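Local coordinates for acyl-CoA synthetase (AMP-forming)/AMP-acid ligase II-like protein (Dyadobacter fermentans, PDB 4GS5) that probably joins a carboxylic acid, perhaps a medium-chain fatty acid, to coenzyme A through an acyl-adenylate, like other ATP-dependent AMP-forming ligases, at residues 335-338 with 342-345; 298-303 with 310-315; 215-220 with 247-252; 256-261 with 322-327. All blocks are in the same frame, centred on the assembly; numbering follows the deposited sequence.

In the fold
Contact 3 comes first along the chain and contact 1 last; contact 4 closes a long loop within which contact 2 is nested. The arrangement follows the two-part build of adenylate-forming enzymes. Contact 3 joins the ends of strands 217-221 and 242-248 where the large body gives way to the smaller C-terminal part, which holds the other three. Val252 packs on Lys259 between contacts 3 and 4 (centres about 18 Å apart), Leu298 on Pro326 between contacts 2 and 4 (about 17 Å), and Phe335 on strand 295-301 between contacts 1 and 2. Contacts 3, 4, 2 and 1 thus touch in series, from the junction through the C-terminal part, which in relatives turns against the large one during the reaction.

Contact 1: 335-338 with 342-345; sequences FAKT and KIDK
A tight antiparallel turn between strand 329-332 and helix 345-351 pairs Lys337 with Ile343 as a single non-hydrogen-bonded bridge. The sequence is consistent with the A10 core motif of adenylate-forming enzymes, in which case Lys342 would correspond to the lysine that serves adenylation in relatives. Two backbone bonds flank the bridge. Thr338 N gives a nearly straight bond (167°) to Lys342 O at 2.7 Å, while Asp344 N reaches Ala336 O at 2.8 Å. The turn is closed a second time by a side chain: with chi1 at 71°, Thr338 OG1 sits between its own backbone N and carbonyl carbon and accepts Lys342 N at 3.1 Å. The same hydroxyl is hydrogen-bonded to Thr340 OG1, and the methyl CG2 lies 3.3 Å from Lys342 O. A valine at this position would probably leave Lys342 N without that acceptor and Thr340 without its hydroxyl partner, making the turn less firmly held. Asp344 caps the following helix through OD1, which takes the backbone N of Ala347. Phe335, buried and edge-to-face with Phe283, meets Ile343 at a slant; its ring carbon CD2 lies 3.8 Å from Ile343 CD1 and 4.0 Å from Ile343 CG1.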
loop_
_atom_site.group_PDB
_atom_site.type_symbol
_atom_site.label_atom_id
_atom_site.label_comp_id
_atom_site.label_asym_id
_atom_site.label_seq_id
_atom_site.Cartn_x
_atom_site.Cartn_y
_atom_site.Cartn_z
ATOM N N PHE A 335 7.629 -25.546 23.203
ATOM C CA PHE A 335 7.318 -25.021 21.880
ATOM C C PHE A 335 8.456 -25.362 20.931
ATOM O O PHE A 335 9.616 -25.255 21.298
ATOM C CB PHE A 335 7.130 -23.506 21.912
ATOM C CG PHE A 335 5.820 -23.064 22.502
ATOM C CD1 PHE A 335 4.839 -23.993 22.845
ATOM C CD2 PHE A 335 5.560 -21.711 22.697
ATOM C CE1 PHE A 335 3.624 -23.579 23.389
ATOM C CE2 PHE A 335 4.351 -21.288 23.236
ATOM C CZ PHE A 335 3.381 -22.225 23.585
ATOM N N ALA A 336 8.111 -25.770 19.716
ATOM C CA ALA A 336 9.097 -25.979 18.665
ATOM C C ALA A 336 9.665 -24.642 18.235
ATOM O O ALA A 336 8.945 -23.644 18.160
ATOM C CB ALA A 336 8.471 -26.686 17.477
ATOM N N LYS A 337 10.962 -24.615 17.951
ATOM C CA LYS A 337 11.599 -23.367 17.570
ATOM C C LYS A 337 12.348 -23.473 16.249
ATOM O O LYS A 337 12.927 -24.514 15.933
ATOM C CB LYS A 337 12.511 -22.868 18.688
ATOM C CG LYS A 337 11.921 -21.697 19.440
ATOM C CD LYS A 337 12.083 -21.860 20.932
ATOM C CE LYS A 337 11.224 -20.848 21.669
ATOM N NZ LYS A 337 11.203 -21.113 23.134
ATOM N N THR A 338 12.309 -22.393 15.480
ATOM C CA THR A 338 13.012 -22.321 14.205
ATOM C C THR A 338 14.516 -22.220 14.442
ATOM O O THR A 338 14.985 -22.358 15.574
ATOM C CB THR A 338 12.571 -21.096 13.404
ATOM O OG1 THR A 338 13.075 -19.915 14.037
ATOM C CG2 THR A 338 11.045 -21.027 13.325
ATOM N N LYS A 342 12.644 -18.608 16.802
ATOM C CA LYS A 342 11.266 -18.166 16.818
ATOM C C LYS A 342 10.364 -19.384 16.996
ATOM O O LYS A 342 10.698 -20.488 16.550
ATOM C CB LYS A 342 10.951 -17.419 15.521
ATOM C CG LYS A 342 11.954 -16.307 15.230
ATOM C CD LYS A 342 11.700 -15.646 13.895
ATOM C CE LYS A 342 12.762 -14.579 13.609
ATOM N NZ LYS A 342 12.493 -13.890 12.304
ATOM N N ILE A 343 9.240 -19.192 17.672
ATOM C CA ILE A 343 8.267 -20.264 17.813
ATOM C C ILE A 343 7.841 -20.729 16.427
ATOM O O ILE A 343 7.355 -19.937 15.624
ATOM C CB ILE A 343 7.018 -19.794 18.595
ATOM C CG1 ILE A 343 7.411 -19.363 20.008
ATOM C CG2 ILE A 343 5.956 -20.905 18.663
ATOM C CD1 ILE A 343 6.345 -18.551 20.711
ATOM N N ASP A 344 8.046 -22.005 16.133
ATOM C CA ASP A 344 7.417 -22.586 14.961
ATOM C C ASP A 344 6.021 -22.996 15.402
ATOM O O ASP A 344 5.839 -24.075 15.972
ATOM C CB ASP A 344 8.189 -23.804 14.474
ATOM C CG ASP A 344 7.725 -24.285 13.104
ATOM O OD1 ASP A 344 6.531 -24.116 12.771
ATOM O OD2 ASP A 344 8.556 -24.843 12.362
ATOM N N LYS A 345 5.040 -22.132 15.159
ATOM C CA LYS A 345 3.680 -22.384 15.632
ATOM C C LYS A 345 3.050 -23.583 14.946
ATOM O O LYS A 345 2.474 -24.449 15.606
ATOM C CB LYS A 345 2.811 -21.143 15.467
ATOM C CG LYS A 345 3.314 -19.973 16.298
ATOM C CD LYS A 345 2.482 -18.727 16.082
ATOM C CE LYS A 345 3.130 -17.527 16.772
ATOM N NZ LYS A 345 2.422 -16.266 16.448
#

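Contact 2: 298-303 with 310-315; sequences LVIENA and ERLTAE
Strand 298-301 and the helical turn 310-315 face each other across a wide interval, their closest CA atoms, those of Leu298 and Thr313, lying 10.3 Å apart, so that Leu298, Ile300 and Leu312 must bridge it with their side chains. These are consecutive elements of a beta-alpha-beta unit in which strand 295-301 is followed by helix 306-319 and then by the parallel strand 329-332. Leu312 points from the helix toward the strand. Its CG stands opposite the backbone N (chi1 170°), and CD2 continues the chain outward, which makes this methyl the foremost point of the residue. Ile300 answers from the strand with an extended CG1-CD1 arm, chi2 being -178°, and the two side chains meet tip to tip, Ile300 CD1 lying 3.8 Å from Leu312 CD2. Leu298, two residues earlier on the same face of the strand, comes less near; its CD2 is 4.5 Å from Leu312 CD2, a looser approach to the same methyl. One branch of a single leucine therefore receives both strand residues. The other walls come from neighbouring elements: Val272 and Phe273 of helix 262-276 also touch Leu312, and Ile329 of strand 329-332 touches Leu298 and Ile300. All three residues of the contact are buried, and the only groups meeting between the segments are methyls. The helix is consequently held to the strand here by dispersion and exclusion of water, with no polar bond between the segments to fix its direction.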
loop_
_atom_site.group_PDB
_atom_site.type_symbol
_atom_site.label_atom_id
_atom_site.label_comp_id
_atom_site.label_asym_id
_atom_site.label_seq_id
_atom_site.Cartn_x
_atom_site.Cartn_y
_atom_site.Cartn_z
ATOM N N LEU A 298 -6.135 -21.836 21.960
ATOM C CA LEU A 298 -5.017 -21.236 22.670
ATOM C C LEU A 298 -3.975 -22.299 23.026
ATOM O O LEU A 298 -4.307 -23.374 23.539
ATOM C CB LEU A 298 -5.522 -20.524 23.931
ATOM C CG LEU A 298 -4.495 -19.882 24.857
ATOM C CD1 LEU A 298 -3.707 -18.795 24.129
ATOM C CD2 LEU A 298 -5.205 -19.321 26.078
ATOM N N VAL A 299 -2.711 -22.000 22.746
ATOM C CA VAL A 299 -1.611 -22.919 23.043
ATOM C C VAL A 299 -0.666 -22.278 24.063
ATOM O O VAL A 299 -0.200 -21.146 23.871
ATOM C CB VAL A 299 -0.797 -23.250 21.787
ATOM C CG1 VAL A 299 0.214 -24.329 22.100
ATOM C CG2 VAL A 299 -1.709 -23.659 20.639
ATOM N N ILE A 300 -0.381 -23.003 25.136
ATOM C CA ILE A 300 0.435 -22.495 26.231
ATOM C C ILE A 300 1.619 -23.431 26.457
ATOM O O ILE A 300 1.473 -24.647 26.356
ATOM C CB ILE A 300 -0.401 -22.413 27.525
ATOM C CG1 ILE A 300 -1.593 -21.471 27.326
ATOM C CG2 ILE A 300 0.446 -21.960 28.705
ATOM C CD1 ILE A 300 -2.442 -21.307 28.570
ATOM N N GLU A 301 2.785 -22.868 26.762
ATOM C CA GLU A 301 3.988 -23.664 27.019
ATOM C C GLU A 301 4.122 -24.037 28.497
ATOM O O GLU A 301 4.051 -23.172 29.368
ATOM C CB GLU A 301 5.237 -22.910 26.570
ATOM C CG GLU A 301 6.527 -23.732 26.632
ATOM C CD GLU A 301 7.728 -22.968 26.085
ATOM O OE1 GLU A 301 7.939 -21.805 26.501
ATOM O OE2 GLU A 301 8.455 -23.528 25.234
ATOM N N ASN A 302 4.329 -25.325 28.765
ATOM C CA ASN A 302 4.391 -25.842 30.136
ATOM C C ASN A 302 3.024 -25.863 30.813
ATOM O O ASN A 302 2.223 -24.943 30.642
ATOM C CB ASN A 302 5.379 -25.040 30.990
ATOM C CG ASN A 302 6.788 -25.082 30.444
ATOM O OD1 ASN A 302 7.270 -26.131 30.012
ATOM N ND2 ASN A 302 7.462 -23.933 30.454
ATOM N N ALA A 303 2.764 -26.911 31.592
ATOM C CA ALA A 303 1.480 -27.050 32.273
ATOM C C ALA A 303 1.297 -25.976 33.337
ATOM O O ALA A 303 2.270 -25.416 33.845
ATOM C CB ALA A 303 1.345 -28.441 32.894
ATOM N N GLU A 310 -8.225 -22.125 35.506
ATOM C CA GLU A 310 -9.603 -21.673 35.699
ATOM C C GLU A 310 -9.719 -20.149 35.777
ATOM O O GLU A 310 -10.606 -19.559 35.148
ATOM C CB GLU A 310 -10.211 -22.310 36.950
ATOM C CG GLU A 310 -10.867 -23.656 36.696
ATOM C CD GLU A 310 -11.326 -24.349 37.979
ATOM O OE1 GLU A 310 -11.324 -23.709 39.058
ATOM O OE2 GLU A 310 -11.684 -25.543 37.904
ATOM N N ARG A 311 -8.840 -19.513 36.551
ATOM C CA ARG A 311 -8.786 -18.054 36.586
ATOM C C ARG A 311 -8.559 -17.516 35.177
ATOM O O ARG A 311 -9.213 -16.568 34.743
ATOM C CB ARG A 311 -7.665 -17.550 37.501
ATOM C CG ARG A 311 -8.014 -17.500 38.981
ATOM C CD ARG A 311 -7.117 -16.513 39.726
ATOM N NE ARG A 311 -7.466 -15.126 39.416
ATOM C CZ ARG A 311 -6.909 -14.060 39.985
ATOM N NH1 ARG A 311 -5.961 -14.212 40.902
ATOM N NH2 ARG A 311 -7.299 -12.838 39.636
ATOM N N LEU A 312 -7.619 -18.127 34.468
ATOM C CA LEU A 312 -7.244 -17.649 33.148
ATOM C C LEU A 312 -8.441 -17.716 32.218
ATOM O O LEU A 312 -8.799 -16.731 31.562
ATOM C CB LEU A 312 -6.108 -18.490 32.582
ATOM C CG LEU A 312 -5.850 -18.179 31.113
ATOM C CD1 LEU A 312 -5.321 -16.751 30.960
ATOM C CD2 LEU A 312 -4.894 -19.203 30.529
ATOM N N THR A 313 -9.043 -18.895 32.163
ATOM C CA THR A 313 -10.198 -19.136 31.314
ATOM C C THR A 313 -11.299 -18.105 31.564
ATOM O O THR A 313 -11.838 -17.518 30.618
ATOM C CB THR A 313 -10.748 -20.555 31.534
ATOM O OG1 THR A 313 -9.793 -21.512 31.055
ATOM C CG2 THR A 313 -12.075 -20.747 30.804
ATOM N N ALA A 314 -11.620 -17.882 32.836
ATOM C CA ALA A 314 -12.687 -16.954 33.204
ATOM C C ALA A 314 -12.362 -15.503 32.843
ATOM O O ALA A 314 -13.209 -14.782 32.309
ATOM C CB ALA A 314 -13.026 -17.080 34.698
ATOM N N GLU A 315 -11.141 -15.072 33.140
ATOM C CA GLU A 315 -10.726 -13.702 32.837
ATOM C C GLU A 315 -10.775 -13.421 31.333
ATOM O O GLU A 315 -11.193 -12.340 30.912
ATOM C CB GLU A 315 -9.329 -13.413 33.401
ATOM C CG GLU A 315 -8.650 -12.172 32.828
ATOM C CD GLU A 315 -9.154 -10.867 33.424
ATOM O OE1 GLU A 315 -10.192 -10.889 34.125
ATOM O OE2 GLU A 315 -8.503 -9.820 33.191
#

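Contact 3: 215-220 with 247-252; sequences RGCLHI and GRADNV
Cys217 and Ala249 form the close part of this contact, with Cys217 SG 3.7 Å from Ala249 CB. The sulfur also lies against one face of the guanidinium of Arg215, 3.5 Å from its plane and over its centre; it touches the methyl in one direction and meets the flat cation in another, about at right angles to it. The beta carbon of Arg215 joins them more loosely, 4.2 Å from Ala249 CB. From there the arginine bends back over the cysteine, the turn falling at chi3 (-58°), while Gly216 makes the corner between the two residues with a positive phi of 89°, an angle that suits glycine.

The far side is watery. Arg215 and Asp250 do not touch; their nearest charged atoms, NH2 and OD2, are 5.2 Å apart, and one water spans the interval. It lies at the edge of the guanidinium, in its plane, accepting from Arg215 NH2 at 3.0 Å and donating to Asp250 OD2 at 2.6 Å. The direct salt bridge of Arg215 goes instead to Asp213, through NE, and NH2 is also bonded to Asn233 OD1, so the aspartate across the contact is a secondary, solvent-mediated partner.

Asp250 belongs to a stretch that resembles the Gly-Arg-x-Asp sequence that in adenylate-forming relatives marks the hinge between the large and small domains. Strand 230-238 runs between strands 217-221 and 242-248, and its Leu235 packs on Ala249; beyond, Asn251 is hydrogen-bonded to Asp263 of helix 262-276 and Val252 opens the hairpin of strands 252-255 and 258-261.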
loop_
_atom_site.group_PDB
_atom_site.type_symbol
_atom_site.label_atom_id
_atom_site.label_comp_id
_atom_site.label_asym_id
_atom_site.label_seq_id
_atom_site.Cartn_x
_atom_site.Cartn_y
_atom_site.Cartn_z
ATOM N N ARG A 215 -6.246 -18.963 -1.240
ATOM C CA ARG A 215 -6.080 -18.403 0.102
ATOM C C ARG A 215 -6.981 -17.192 0.303
ATOM O O ARG A 215 -7.182 -16.728 1.431
ATOM C CB ARG A 215 -4.624 -17.995 0.342
ATOM C CG ARG A 215 -3.603 -19.122 0.183
ATOM C CD ARG A 215 -2.184 -18.559 0.207
ATOM N NE ARG A 215 -1.981 -17.562 -0.844
ATOM C CZ ARG A 215 -1.007 -16.659 -0.841
ATOM N NH1 ARG A 215 -0.893 -15.793 -1.841
ATOM N NH2 ARG A 215 -0.147 -16.616 0.164
ATOM N N GLY A 216 -7.515 -16.680 -0.800
ATOM C CA GLY A 216 -8.247 -15.432 -0.787
ATOM C C GLY A 216 -7.352 -14.220 -1.011
ATOM O O GLY A 216 -7.747 -13.097 -0.707
ATOM N N CYS A 217 -6.145 -14.445 -1.536
ATOM C CA CYS A 217 -5.189 -13.361 -1.785
ATOM C C CYS A 217 -5.268 -12.826 -3.221
ATOM O O CYS A 217 -5.359 -13.589 -4.186
ATOM C CB CYS A 217 -3.757 -13.831 -1.520
ATOM S SG CYS A 217 -3.335 -14.130 0.214
ATOM N N LEU A 218 -5.162 -11.513 -3.351
ATOM C CA LEU A 218 -5.342 -10.844 -4.635
ATOM C C LEU A 218 -4.272 -11.221 -5.650
ATOM O O LEU A 218 -3.064 -11.218 -5.351
ATOM C CB LEU A 218 -5.318 -9.331 -4.433
ATOM C CG LEU A 218 -5.540 -8.430 -5.656
ATOM C CD1 LEU A 218 -6.932 -8.654 -6.253
ATOM C CD2 LEU A 218 -5.368 -6.964 -5.255
ATOM N N HIS A 219 -4.710 -11.553 -6.854
ATOM C CA HIS A 219 -3.781 -11.544 -7.984
ATOM C C HIS A 219 -4.279 -10.610 -9.089
ATOM O O HIS A 219 -5.486 -10.423 -9.268
ATOM C CB HIS A 219 -3.524 -12.948 -8.518
ATOM C CG HIS A 219 -4.750 -13.629 -9.027
ATOM N ND1 HIS A 219 -5.388 -13.245 -10.187
ATOM C CD2 HIS A 219 -5.467 -14.667 -8.529
ATOM C CE1 HIS A 219 -6.440 -14.019 -10.384
ATOM N NE2 HIS A 219 -6.506 -14.896 -9.396
ATOM N N ILE A 220 -3.346 -10.008 -9.818
ATOM C CA ILE A 220 -3.713 -9.103 -10.894
ATOM C C ILE A 220 -2.874 -9.356 -12.140
ATOM O O ILE A 220 -1.763 -9.906 -12.064
ATOM C CB ILE A 220 -3.616 -7.596 -10.479
ATOM C CG1 ILE A 220 -2.189 -7.216 -10.105
ATOM C CG2 ILE A 220 -4.595 -7.264 -9.318
ATOM C CD1 ILE A 220 -1.780 -7.626 -8.692
ATOM N N GLY A 247 -6.055 -8.231 5.211
ATOM C CA GLY A 247 -4.867 -8.566 5.986
ATOM C C GLY A 247 -3.879 -9.501 5.279
ATOM O O GLY A 247 -3.759 -9.473 4.054
ATOM N N ARG A 248 -3.162 -10.308 6.058
ATOM C CA ARG A 248 -2.264 -11.340 5.527
ATOM C C ARG A 248 -2.817 -12.734 5.794
ATOM O O ARG A 248 -3.260 -13.039 6.910
ATOM C CB ARG A 248 -0.876 -11.203 6.151
ATOM C CG ARG A 248 -0.268 -9.865 5.910
ATOM C CD ARG A 248 0.312 -9.767 4.500
ATOM N NE ARG A 248 1.400 -10.715 4.303
ATOM C CZ ARG A 248 2.386 -10.547 3.429
ATOM N NH1 ARG A 248 2.423 -9.455 2.674
ATOM N NH2 ARG A 248 3.337 -11.465 3.316
ATOM N N ALA A 249 -2.796 -13.582 4.768
ATOM C CA ALA A 249 -3.584 -14.826 4.768
ATOM C C ALA A 249 -3.485 -15.680 6.042
ATOM O O ALA A 249 -4.504 -16.146 6.587
ATOM C CB ALA A 249 -3.245 -15.662 3.543
ATOM N N ASP A 250 -2.259 -15.881 6.509
ATOM C CA ASP A 250 -2.005 -16.781 7.622
ATOM C C ASP A 250 -2.250 -16.110 8.961
ATOM O O ASP A 250 -2.074 -16.727 10.008
ATOM C CB ASP A 250 -0.567 -17.300 7.564
ATOM C CG ASP A 250 -0.303 -18.148 6.335
ATOM O OD1 ASP A 250 -0.434 -19.389 6.429
ATOM O OD2 ASP A 250 0.032 -17.575 5.276
ATOM N N ASN A 251 -2.653 -14.846 8.935
ATOM C CA ASN A 251 -2.875 -14.123 10.184
ATOM C C ASN A 251 -4.363 -13.869 10.492
ATOM O O ASN A 251 -4.701 -13.276 11.527
ATOM C CB ASN A 251 -2.096 -12.797 10.163
ATOM C CG ASN A 251 -2.097 -12.101 11.512
ATOM O OD1 ASN A 251 -2.121 -12.750 12.562
ATOM N ND2 ASN A 251 -2.090 -10.773 11.490
ATOM N N VAL A 252 -5.242 -14.308 9.590
ATOM C CA VAL A 252 -6.678 -14.070 9.738
ATOM C C VAL A 252 -7.419 -15.392 9.576
ATOM O O VAL A 252 -7.143 -16.163 8.648
ATOM C CB VAL A 252 -7.215 -13.049 8.716
ATOM C CG1 VAL A 252 -8.664 -12.717 9.024
ATOM C CG2 VAL A 252 -6.385 -11.751 8.735
HETATM O O HOH W 1 0.377 -18.030 2.740
#

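Contact 4: 256-261 with 322-327; sequences GGVKIV and TYENPK. With EDO (1,2-ethanediol), chain Y.
Thr322 O, just behind the Tyr323-Glu324 corner that meets Ile260, is gripped by two donors of its own loop: Lys327 NZ at 2.8 Å, from above the carbonyl plane, and, weakly, the backbone N of Asn325. The folded loop 322-327 presents a carbonyl and an aliphatic chain to strand 258-261. Ile260 CD1 lies 3.7 Å from Tyr323 O, and its CG1 is 4.0 Å from Glu324 CG. The glutamate carries CG beside its backbone N (chi1 -59°) and runs on extended; its methylene passes Ile260 at a slant, and the side chain as a whole crosses that of Val258 at about a right angle. An ethanediol, probably from the crystallisation liquor, sits near the carboxylate, but the two are modelled too close together, so the details are doubtful. An alanine in place of Glu324 would probably open a gap where the CG methylene lies on Ile260 CG1 and CD1, with only the Tyr323 carbonyl of this loop still against CD1. Ile260 is held from the hairpin side by Ile253. The hairpin and loop therefore meet through van der Waals contact of an isoleucine arm with a methylene and a carbonyl oxygen; the polar bonds stay inside the loop.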
loop_
_atom_site.group_PDB
_atom_site.type_symbol
_atom_site.label_atom_id
_atom_site.label_comp_id
_atom_site.label_asym_id
_atom_site.label_seq_id
_atom_site.Cartn_x
_atom_site.Cartn_y
_atom_site.Cartn_z
ATOM N N GLY A 256 -17.118 -19.198 12.099
ATOM C CA GLY A 256 -18.544 -18.929 12.009
ATOM C C GLY A 256 -18.875 -17.626 11.286
ATOM O O GLY A 256 -19.796 -16.912 11.693
ATOM N N GLY A 257 -18.142 -17.324 10.212
ATOM C CA GLY A 257 -18.321 -16.086 9.469
ATOM C C GLY A 257 -17.760 -14.834 10.143
ATOM O O GLY A 257 -17.862 -13.726 9.610
ATOM N N VAL A 258 -17.174 -14.986 11.324
ATOM C CA VAL A 258 -16.527 -13.848 11.976
ATOM C C VAL A 258 -14.995 -13.887 11.733
ATOM O O VAL A 258 -14.318 -14.852 12.085
ATOM C CB VAL A 258 -16.806 -13.815 13.489
ATOM C CG1 VAL A 258 -15.957 -12.723 14.158
ATOM C CG2 VAL A 258 -18.299 -13.552 13.756
ATOM N N LYS A 259 -14.460 -12.844 11.108
ATOM C CA LYS A 259 -13.029 -12.802 10.833
ATOM C C LYS A 259 -12.273 -12.355 12.081
ATOM O O LYS A 259 -12.609 -11.341 12.696
ATOM C CB LYS A 259 -12.737 -11.856 9.663
ATOM C CG LYS A 259 -12.610 -12.547 8.311
ATOM C CD LYS A 259 -13.942 -12.913 7.700
ATOM C CE LYS A 259 -13.743 -13.613 6.341
ATOM N NZ LYS A 259 -13.424 -12.671 5.216
ATOM N N ILE A 260 -11.246 -13.117 12.438
ATOM C CA ILE A 260 -10.440 -12.848 13.626
ATOM C C ILE A 260 -8.956 -12.773 13.265
ATOM O O ILE A 260 -8.409 -13.695 12.646
ATOM C CB ILE A 260 -10.627 -13.974 14.674
ATOM C CG1 ILE A 260 -12.065 -13.955 15.206
ATOM C CG2 ILE A 260 -9.647 -13.813 15.839
ATOM C CD1 ILE A 260 -12.406 -15.265 15.977
ATOM N N VAL A 261 -8.312 -11.685 13.664
ATOM C CA VAL A 261 -6.887 -11.477 13.383
ATOM C C VAL A 261 -6.086 -12.075 14.543
ATOM O O VAL A 261 -6.262 -11.667 15.697
ATOM C CB VAL A 261 -6.559 -9.979 13.206
ATOM C CG1 VAL A 261 -5.079 -9.783 12.808
ATOM C CG2 VAL A 261 -7.482 -9.325 12.166
ATOM N N THR A 322 -17.908 -14.312 23.259
ATOM C CA THR A 322 -17.840 -15.759 23.120
ATOM C C THR A 322 -17.375 -16.141 21.710
ATOM O O THR A 322 -16.700 -17.154 21.529
ATOM C CB THR A 322 -19.199 -16.438 23.470
ATOM O OG1 THR A 322 -19.080 -17.854 23.327
ATOM C CG2 THR A 322 -20.320 -15.931 22.558
ATOM N N TYR A 323 -17.719 -15.332 20.712
ATOM C CA TYR A 323 -17.336 -15.661 19.343
ATOM C C TYR A 323 -15.822 -15.517 19.092
ATOM O O TYR A 323 -15.299 -16.109 18.138
ATOM C CB TYR A 323 -18.115 -14.817 18.330
ATOM C CG TYR A 323 -19.603 -15.050 18.369
ATOM C CD1 TYR A 323 -20.159 -16.198 17.818
ATOM C CD2 TYR A 323 -20.454 -14.136 18.983
ATOM C CE1 TYR A 323 -21.526 -16.419 17.864
ATOM C CE2 TYR A 323 -21.820 -14.346 19.028
ATOM C CZ TYR A 323 -22.351 -15.483 18.467
ATOM O OH TYR A 323 -23.717 -15.707 18.513
ATOM N N GLU A 324 -15.136 -14.720 19.922
ATOM C CA GLU A 324 -13.684 -14.503 19.773
ATOM C C GLU A 324 -12.844 -15.100 20.914
ATOM O O GLU A 324 -11.651 -14.807 21.054
ATOM C CB GLU A 324 -13.387 -13.007 19.575
ATOM C CG GLU A 324 -14.105 -12.475 18.341
ATOM C CD GLU A 324 -13.859 -11.017 18.064
ATOM O OE1 GLU A 324 -12.862 -10.451 18.570
ATOM O OE2 GLU A 324 -14.677 -10.448 17.317
ATOM N N ASN A 325 -13.492 -15.944 21.707
ATOM C CA ASN A 325 -12.897 -16.646 22.835
ATOM C C ASN A 325 -12.303 -17.980 22.342
ATOM O O ASN A 325 -12.992 -18.747 21.668
ATOM C CB ASN A 325 -14.024 -16.905 23.849
ATOM C CG ASN A 325 -13.526 -17.425 25.171
ATOM O OD1 ASN A 325 -12.336 -17.365 25.466
ATOM N ND2 ASN A 325 -14.442 -17.950 25.984
ATOM N N PRO A 326 -11.024 -18.261 22.660
ATOM C CA PRO A 326 -10.439 -19.562 22.294
ATOM C C PRO A 326 -11.322 -20.712 22.791
ATOM O O PRO A 326 -11.731 -20.688 23.950
ATOM C CB PRO A 326 -9.109 -19.573 23.053
ATOM C CG PRO A 326 -8.749 -18.097 23.195
ATOM C CD PRO A 326 -10.054 -17.367 23.325
ATOM N N LYS A 327 -11.596 -21.698 21.939
ATOM C CA LYS A 327 -12.563 -22.756 22.272
ATOM C C LYS A 327 -11.906 -23.948 22.948
ATOM O O LYS A 327 -12.572 -24.904 23.351
ATOM C CB LYS A 327 -13.300 -23.227 21.019
ATOM C CG LYS A 327 -13.984 -22.117 20.251
ATOM C CD LYS A 327 -15.187 -21.582 20.996
ATOM C CE LYS A 327 -15.789 -20.390 20.274
ATOM N NZ LYS A 327 -16.980 -19.890 21.004
HETATM C C1 EDO Y . -15.784 -8.133 15.238
HETATM O O1 EDO Y . -16.201 -8.360 13.890
HETATM C C2 EDO Y . -14.299 -8.399 15.385
HETATM O O2 EDO Y . -13.860 -7.859 16.634
#